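Local coordinates for protein transketolase (Campylobacter jejuni, PDB 3L84) that belongs to the transketolase family, whose members are built from thiamine diphosphate-binding domains and a C-terminal domain, at residues F75-K89 with F280-V294. Sequence-based numbering, arbitrary orientation. Where two conformers were deposited one is given.
Sequences FLHLSGYDLSLEDLK and FHIPQASKIRFESAV
In the thiamine diphosphate-binding domain of this transketolase, the C-terminal turn of helix 69-79 packs through Leu78 and Ser79 against helix 284-291; the axes of 75-79 and 284-291 run nearly perpendicular (86°) and approach to 8.7 Å. Leu78 is wedged between two partners. Its CD1 sits over one face of the Phe290 ring, displaced toward the rim, in a CH-pi contact 4.2 Å from the centroid, while CD2 lies 3.6 Å from Ile282 CG2. Chi1 (-71°) sets CG anti to the carbonyl carbon, and chi2 then turns CD1 to Phe290 and CD2 to Ile282. The Phe75 ring presents its edge to Phe290 CE1.

No direct hydrogen bond crosses the interface; water bridges it instead. One water donates to both Leu78 O (2.7 Å) and Lys287 O, and a second donates to Ser79 OG and, weakly, to Phe290 O. Ser79 OG itself donates to Phe75 O, on the face of that carbonyl opposite Ser79 N. Ser79 O, by contrast, is buried without a polar partner, Val294 CG2 lying 3.4 Å away. Gly80, at positive phi, closes the helix with a Schellman motif and lies against the same methyl.

Farther along, Phe280 reaches helix 85-88, which starts with a capping box formed by Ser84 and Asp87. The extended Lys89 side chain lies across the phenyl face, its CG 3.8 Å from the centroid and 7° off the normal, and Leu85 CD1 touches Phe280 CB. Helix 3-24 adjoins helix 284-291, where Ser286 OG is hydrogen-bonded to Glu8. The contact is thus near-perpendicular apolar helix packing beside a Schellman-closed helix end, within a parallel alpha/beta thiamine diphosphate-binding domain.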
loop_
_atom_site.group_PDB
_atom_site.type_symbol
_atom_site.label_atom_id
_atom_site.label_comp_id
_atom_site.label_asym_id
_atom_site.label_seq_id
_atom_site.Cartn_x
_atom_site.Cartn_y
_atom_site.Cartn_z
ATOM N N PHE A 75 19.580 6.626 24.796
ATOM C CA PHE A 75 18.665 6.895 25.898
ATOM C C PHE A 75 18.328 5.631 26.693
ATOM O O PHE A 75 18.316 5.652 27.923
ATOM C CB PHE A 75 17.407 7.556 25.354
ATOM C CG PHE A 75 16.342 7.762 26.390
ATOM C CD1 PHE A 75 16.548 8.634 27.434
ATOM C CD2 PHE A 75 15.185 7.020 26.369
ATOM C CE1 PHE A 75 15.578 8.797 28.426
ATOM C CE2 PHE A 75 14.216 7.202 27.354
ATOM C CZ PHE A 75 14.425 8.095 28.361
ATOM N N LEU A 76 18.084 4.514 26.014
ATOM C CA LEU A 76 17.773 3.261 26.741
ATOM C C LEU A 76 18.966 2.824 27.584
ATOM O O LEU A 76 18.819 2.435 28.755
ATOM C CB LEU A 76 17.360 2.157 25.774
ATOM C CG LEU A 76 16.081 2.394 24.991
ATOM C CD1 LEU A 76 15.811 1.247 23.987
ATOM C CD2 LEU A 76 14.854 2.563 25.910
ATOM N N HIS A 77 20.175 2.898 27.026
ATOM C CA HIS A 77 21.371 2.536 27.781
ATOM C C HIS A 77 21.540 3.444 29.013
ATOM O O HIS A 77 21.758 2.996 30.135
ATOM C CB HIS A 77 22.627 2.657 26.914
ATOM C CG HIS A 77 23.865 2.384 27.690
ATOM N ND1 HIS A 77 24.807 3.337 28.020
ATOM C CD2 HIS A 77 24.238 1.249 28.320
ATOM C CE1 HIS A 77 25.740 2.774 28.776
ATOM N NE2 HIS A 77 25.408 1.515 28.983
ATOM N N LEU A 78 21.454 4.743 28.789
ATOM C CA LEU A 78 21.658 5.712 29.870
ATOM C C LEU A 78 20.623 5.588 30.974
ATOM O O LEU A 78 20.929 5.837 32.138
ATOM C CB LEU A 78 21.645 7.136 29.325
ATOM C CG LEU A 78 22.880 7.498 28.498
ATOM C CD1 LEU A 78 22.599 8.721 27.597
ATOM C CD2 LEU A 78 24.076 7.784 29.411
ATOM N N SER A 79 19.399 5.247 30.611
ATOM C CA SER A 79 18.299 5.138 31.564
ATOM C C SER A 79 18.271 3.855 32.343
ATOM O O SER A 79 17.442 3.736 33.280
ATOM C CB SER A 79 16.954 5.299 30.857
ATOM O OG SER A 79 16.863 6.575 30.280
ATOM N N GLY A 80 19.118 2.863 32.003
ATOM C CA GLY A 80 19.187 1.634 32.775
ATOM C C GLY A 80 18.469 0.450 32.201
ATOM O O GLY A 80 18.313 -0.559 32.911
ATOM N N TYR A 81 18.066 0.502 30.943
ATOM C CA TYR A 81 17.496 -0.662 30.281
ATOM C C TYR A 81 18.597 -1.675 30.022
ATOM O O TYR A 81 19.791 -1.384 30.154
ATOM C CB TYR A 81 16.832 -0.256 28.981
ATOM C CG TYR A 81 15.524 0.480 29.139
ATOM C CD1 TYR A 81 15.491 1.811 29.467
ATOM C CD2 TYR A 81 14.305 -0.161 28.938
ATOM C CE1 TYR A 81 14.276 2.494 29.577
ATOM C CE2 TYR A 81 13.104 0.508 29.068
ATOM C CZ TYR A 81 13.083 1.801 29.418
ATOM O OH TYR A 81 11.893 2.503 29.524
ATOM N N ASP A 82 18.200 -2.874 29.596
ATOM C CA ASP A 82 19.137 -3.961 29.362
ATOM C C ASP A 82 19.749 -3.806 27.978
ATOM O O ASP A 82 19.474 -4.570 27.041
ATOM C CB ASP A 82 18.398 -5.300 29.493
ATOM C CG ASP A 82 19.312 -6.487 29.413
ATOM O OD1 ASP A 82 20.536 -6.352 29.660
ATOM O OD2 ASP A 82 18.775 -7.554 29.077
ATOM N N LEU A 83 20.562 -2.785 27.826
ATOM C CA LEU A 83 21.274 -2.469 26.582
ATOM C C LEU A 83 22.577 -1.877 27.058
ATOM O O LEU A 83 22.540 -0.888 27.811
ATOM C CB LEU A 83 20.476 -1.470 25.763
ATOM C CG LEU A 83 20.849 -1.268 24.325
ATOM C CD1 LEU A 83 20.744 -2.561 23.481
ATOM C CD2 LEU A 83 20.046 -0.148 23.624
ATOM N N SER A 84 23.698 -2.525 26.723
ATOM C CA SER A 84 24.999 -2.180 27.271
ATOM C C SER A 84 25.775 -1.209 26.394
ATOM O O SER A 84 25.443 -0.965 25.232
ATOM C CB SER A 84 25.826 -3.439 27.463
ATOM O OG SER A 84 26.206 -3.972 26.220
ATOM N N LEU A 85 26.862 -0.684 26.935
ATOM C CA LEU A 85 27.777 0.120 26.155
ATOM C C LEU A 85 28.362 -0.686 24.996
ATOM O O LEU A 85 28.457 -0.185 23.877
ATOM C CB LEU A 85 28.884 0.700 27.036
ATOM C CG LEU A 85 29.701 1.834 26.404
ATOM C CD1 LEU A 85 28.848 3.092 26.180
ATOM C CD2 LEU A 85 30.915 2.139 27.300
ATOM N N GLU A 86 28.715 -1.938 25.230
ATOM C CA GLU A 86 29.182 -2.783 24.152
ATOM C C GLU A 86 28.128 -2.914 23.039
ATOM O O GLU A 86 28.454 -2.927 21.860
ATOM C CB GLU A 86 29.583 -4.170 24.653
ATOM C CG GLU A 86 30.480 -4.916 23.691
ATOM C CD GLU A 86 31.844 -4.234 23.424
ATOM O OE1 GLU A 86 32.330 -3.385 24.218
ATOM O OE2 GLU A 86 32.428 -4.555 22.375
ATOM N N ASP A 87 26.862 -3.045 23.422
ATOM C CA ASP A 87 25.808 -3.099 22.405
ATOM C C ASP A 87 25.808 -1.830 21.525
ATOM O O ASP A 87 25.649 -1.899 20.314
ATOM C CB ASP A 87 24.431 -3.253 23.068
ATOM C CG ASP A 87 24.231 -4.586 23.741
ATOM O OD1 ASP A 87 24.768 -5.632 23.265
ATOM O OD2 ASP A 87 23.478 -4.621 24.758
ATOM N N LEU A 88 26.000 -0.682 22.150
ATOM C CA LEU A 88 26.085 0.566 21.378
ATOM C C LEU A 88 27.265 0.539 20.399
ATOM O O LEU A 88 27.151 1.028 19.286
ATOM C CB LEU A 88 26.178 1.793 22.299
ATOM C CG LEU A 88 25.096 1.980 23.378
ATOM C CD1 LEU A 88 25.275 3.334 24.070
ATOM C CD2 LEU A 88 23.699 1.875 22.760
ATOM N N LYS A 89 28.373 -0.061 20.821
ATOM C CA LYS A 89 29.537 -0.231 19.967
ATOM C C LYS A 89 29.354 -1.235 18.836
ATOM O O LYS A 89 30.227 -1.387 18.012
ATOM C CB LYS A 89 30.747 -0.627 20.831
ATOM C CG LYS A 89 31.239 0.512 21.682
ATOM C CD LYS A 89 32.331 0.098 22.673
ATOM C CE LYS A 89 32.694 1.279 23.600
ATOM N NZ LYS A 89 33.744 0.954 24.612
ATOM N N PHE A 280 32.424 7.287 23.160
ATOM C CA PHE A 280 31.484 6.593 24.032
ATOM C C PHE A 280 31.629 7.003 25.501
ATOM O O PHE A 280 31.657 6.154 26.400
ATOM C CB PHE A 280 31.595 5.081 23.842
ATOM C CG PHE A 280 31.249 4.634 22.457
ATOM C CD1 PHE A 280 29.929 4.368 22.106
ATOM C CD2 PHE A 280 32.216 4.513 21.484
ATOM C CE1 PHE A 280 29.613 3.979 20.800
ATOM C CE2 PHE A 280 31.892 4.114 20.196
ATOM C CZ PHE A 280 30.582 3.854 19.859
ATOM N N HIS A 281 31.754 8.313 25.716
ATOM C CA HIS A 281 31.977 8.873 27.033
ATOM C C HIS A 281 30.668 9.304 27.663
ATOM O O HIS A 281 29.861 9.996 27.046
ATOM C CB HIS A 281 32.887 10.101 26.932
ATOM C CG HIS A 281 33.164 10.730 28.261
ATOM N ND1 HIS A 281 33.835 10.066 29.260
ATOM C CD2 HIS A 281 32.798 11.927 28.778
ATOM C CE1 HIS A 281 33.896 10.840 30.331
ATOM N NE2 HIS A 281 33.292 11.982 30.056
ATOM N N ILE A 282 30.479 8.936 28.922
ATOM C CA ILE A 282 29.323 9.365 29.706
ATOM C C ILE A 282 29.828 10.103 30.952
ATOM O O ILE A 282 30.376 9.481 31.878
ATOM C CB ILE A 282 28.433 8.165 30.090
ATOM C CG1 ILE A 282 28.036 7.367 28.834
ATOM C CG2 ILE A 282 27.230 8.680 30.912
ATOM C CD1 ILE A 282 27.313 6.037 29.079
ATOM N N PRO A 283 29.696 11.442 30.980
ATOM C CA PRO A 283 30.148 12.172 32.175
ATOM C C PRO A 283 29.375 11.790 33.418
ATOM O O PRO A 283 28.208 11.391 33.321
ATOM C CB PRO A 283 29.885 13.644 31.832
ATOM C CG PRO A 283 29.589 13.690 30.411
ATOM C CD PRO A 283 29.144 12.349 29.966
ATOM N N GLN A 284 30.008 11.906 34.574
ATOM C CA GLN A 284 29.361 11.538 35.847
ATOM C C GLN A 284 28.009 12.153 36.143
ATOM O O GLN A 284 27.096 11.431 36.516
ATOM C CB GLN A 284 30.292 11.853 37.031
ATOM C CG GLN A 284 31.285 10.771 37.302
ATOM C CD GLN A 284 30.641 9.486 37.779
ATOM O OE1 GLN A 284 30.738 8.456 37.115
ATOM N NE2 GLN A 284 29.960 9.535 38.910
ATOM N N ALA A 285 27.858 13.468 36.044
ATOM C CA ALA A 285 26.590 14.102 36.429
ATOM C C ALA A 285 25.459 13.566 35.574
ATOM O O ALA A 285 24.377 13.257 36.085
ATOM C CB ALA A 285 26.675 15.656 36.336
ATOM N N SER A 286 25.710 13.427 34.274
ATOM C CA SER A 286 24.721 12.910 33.344
ATOM C C SER A 286 24.462 11.439 33.613
ATOM O O SER A 286 23.318 11.004 33.574
ATOM C CB SER A 286 25.163 13.121 31.892
ATOM O OG SER A 286 25.044 14.502 31.554
ATOM N N LYS A 287 25.510 10.665 33.892
ATOM C CA LYS A 287 25.354 9.236 34.191
ATOM C C LYS A 287 24.367 9.024 35.347
ATOM O O LYS A 287 23.417 8.247 35.242
ATOM C CB LYS A 287 26.711 8.611 34.535
ATOM C CG LYS A 287 26.684 7.114 34.830
ATOM C CD LYS A 287 27.987 6.588 35.406
ATOM C CE LYS A 287 27.822 5.269 36.184
ATOM N NZ LYS A 287 27.433 4.156 35.272
ATOM N N ILE A 288 24.597 9.749 36.433
ATOM C CA ILE A 288 23.784 9.610 37.635
ATOM C C ILE A 288 22.373 10.087 37.369
ATOM O O ILE A 288 21.415 9.434 37.778
ATOM C CB ILE A 288 24.398 10.417 38.797
ATOM C CG1 ILE A 288 25.753 9.844 39.189
ATOM C CG2 ILE A 288 23.484 10.453 40.030
ATOM C CD1 ILE A 288 26.533 10.809 40.017
ATOM N N ARG A 289 22.231 11.226 36.714
ATOM C CA ARG A 289 20.912 11.786 36.466
ATOM C C ARG A 289 20.066 10.898 35.546
ATOM O O ARG A 289 18.919 10.583 35.877
ATOM C CB ARG A 289 21.033 13.200 35.920
ATOM C CG ARG A 289 19.701 13.903 35.618
ATOM C CD ARG A 289 18.742 14.015 36.810
ATOM N NE ARG A 289 19.255 14.714 37.984
ATOM C CZ ARG A 289 19.213 16.033 38.176
ATOM N NH1 ARG A 289 18.753 16.872 37.247
ATOM N NH2 ARG A 289 19.665 16.528 39.315
ATOM N N PHE A 290 20.611 10.461 34.420
ATOM C CA PHE A 290 19.878 9.534 33.554
ATOM C C PHE A 290 19.564 8.211 34.275
ATOM O O PHE A 290 18.446 7.698 34.145
ATOM C CB PHE A 290 20.639 9.232 32.249
ATOM C CG PHE A 290 20.471 10.258 31.146
ATOM C CD1 PHE A 290 19.228 10.504 30.579
ATOM C CD2 PHE A 290 21.571 10.930 30.638
ATOM C CE1 PHE A 290 19.090 11.409 29.510
ATOM C CE2 PHE A 290 21.441 11.791 29.592
ATOM C CZ PHE A 290 20.199 12.039 29.039
ATOM N N GLU A 291 20.498 7.651 35.043
ATOM C CA GLU A 291 20.257 6.331 35.622
ATOM C C GLU A 291 19.272 6.391 36.815
ATOM O O GLU A 291 18.749 5.364 37.243
ATOM C CB GLU A 291 21.580 5.594 35.957
ATOM C CG GLU A 291 22.334 6.085 37.186
ATOM C CD GLU A 291 23.764 5.499 37.355
ATOM O OE1 GLU A 291 24.279 4.789 36.454
ATOM O OE2 GLU A 291 24.401 5.776 38.396
ATOM N N SER A 292 18.985 7.583 37.340
ATOM C CA SER A 292 18.000 7.701 38.406
ATOM C C SER A 292 16.613 7.279 37.924
ATOM O O SER A 292 15.763 7.002 38.757
ATOM C CB SER A 292 17.980 9.118 38.964
ATOM O OG SER A 292 17.423 10.010 38.039
ATOM N N ALA A 293 16.394 7.177 36.608
ATOM C CA ALA A 293 15.164 6.565 36.074
ATOM C C ALA A 293 14.883 5.187 36.662
ATOM O O ALA A 293 13.714 4.767 36.774
ATOM C CB ALA A 293 15.207 6.477 34.517
ATOM N N VAL A 294 15.929 4.458 37.027
ATOM C CA VAL A 294 15.768 3.135 37.629
ATOM C C VAL A 294 15.020 3.208 38.965
ATOM O O VAL A 294 13.974 2.553 39.155
ATOM C CB VAL A 294 17.146 2.416 37.758
ATOM C CG1 VAL A 294 17.043 1.108 38.574
ATOM C CG2 VAL A 294 17.727 2.161 36.333
HETATM O O HOH W 1 23.400 6.681 32.963
HETATM O O HOH W 2 16.330 8.898 31.904
HETATM O O HOH W 3 34.048 3.737 26.102
#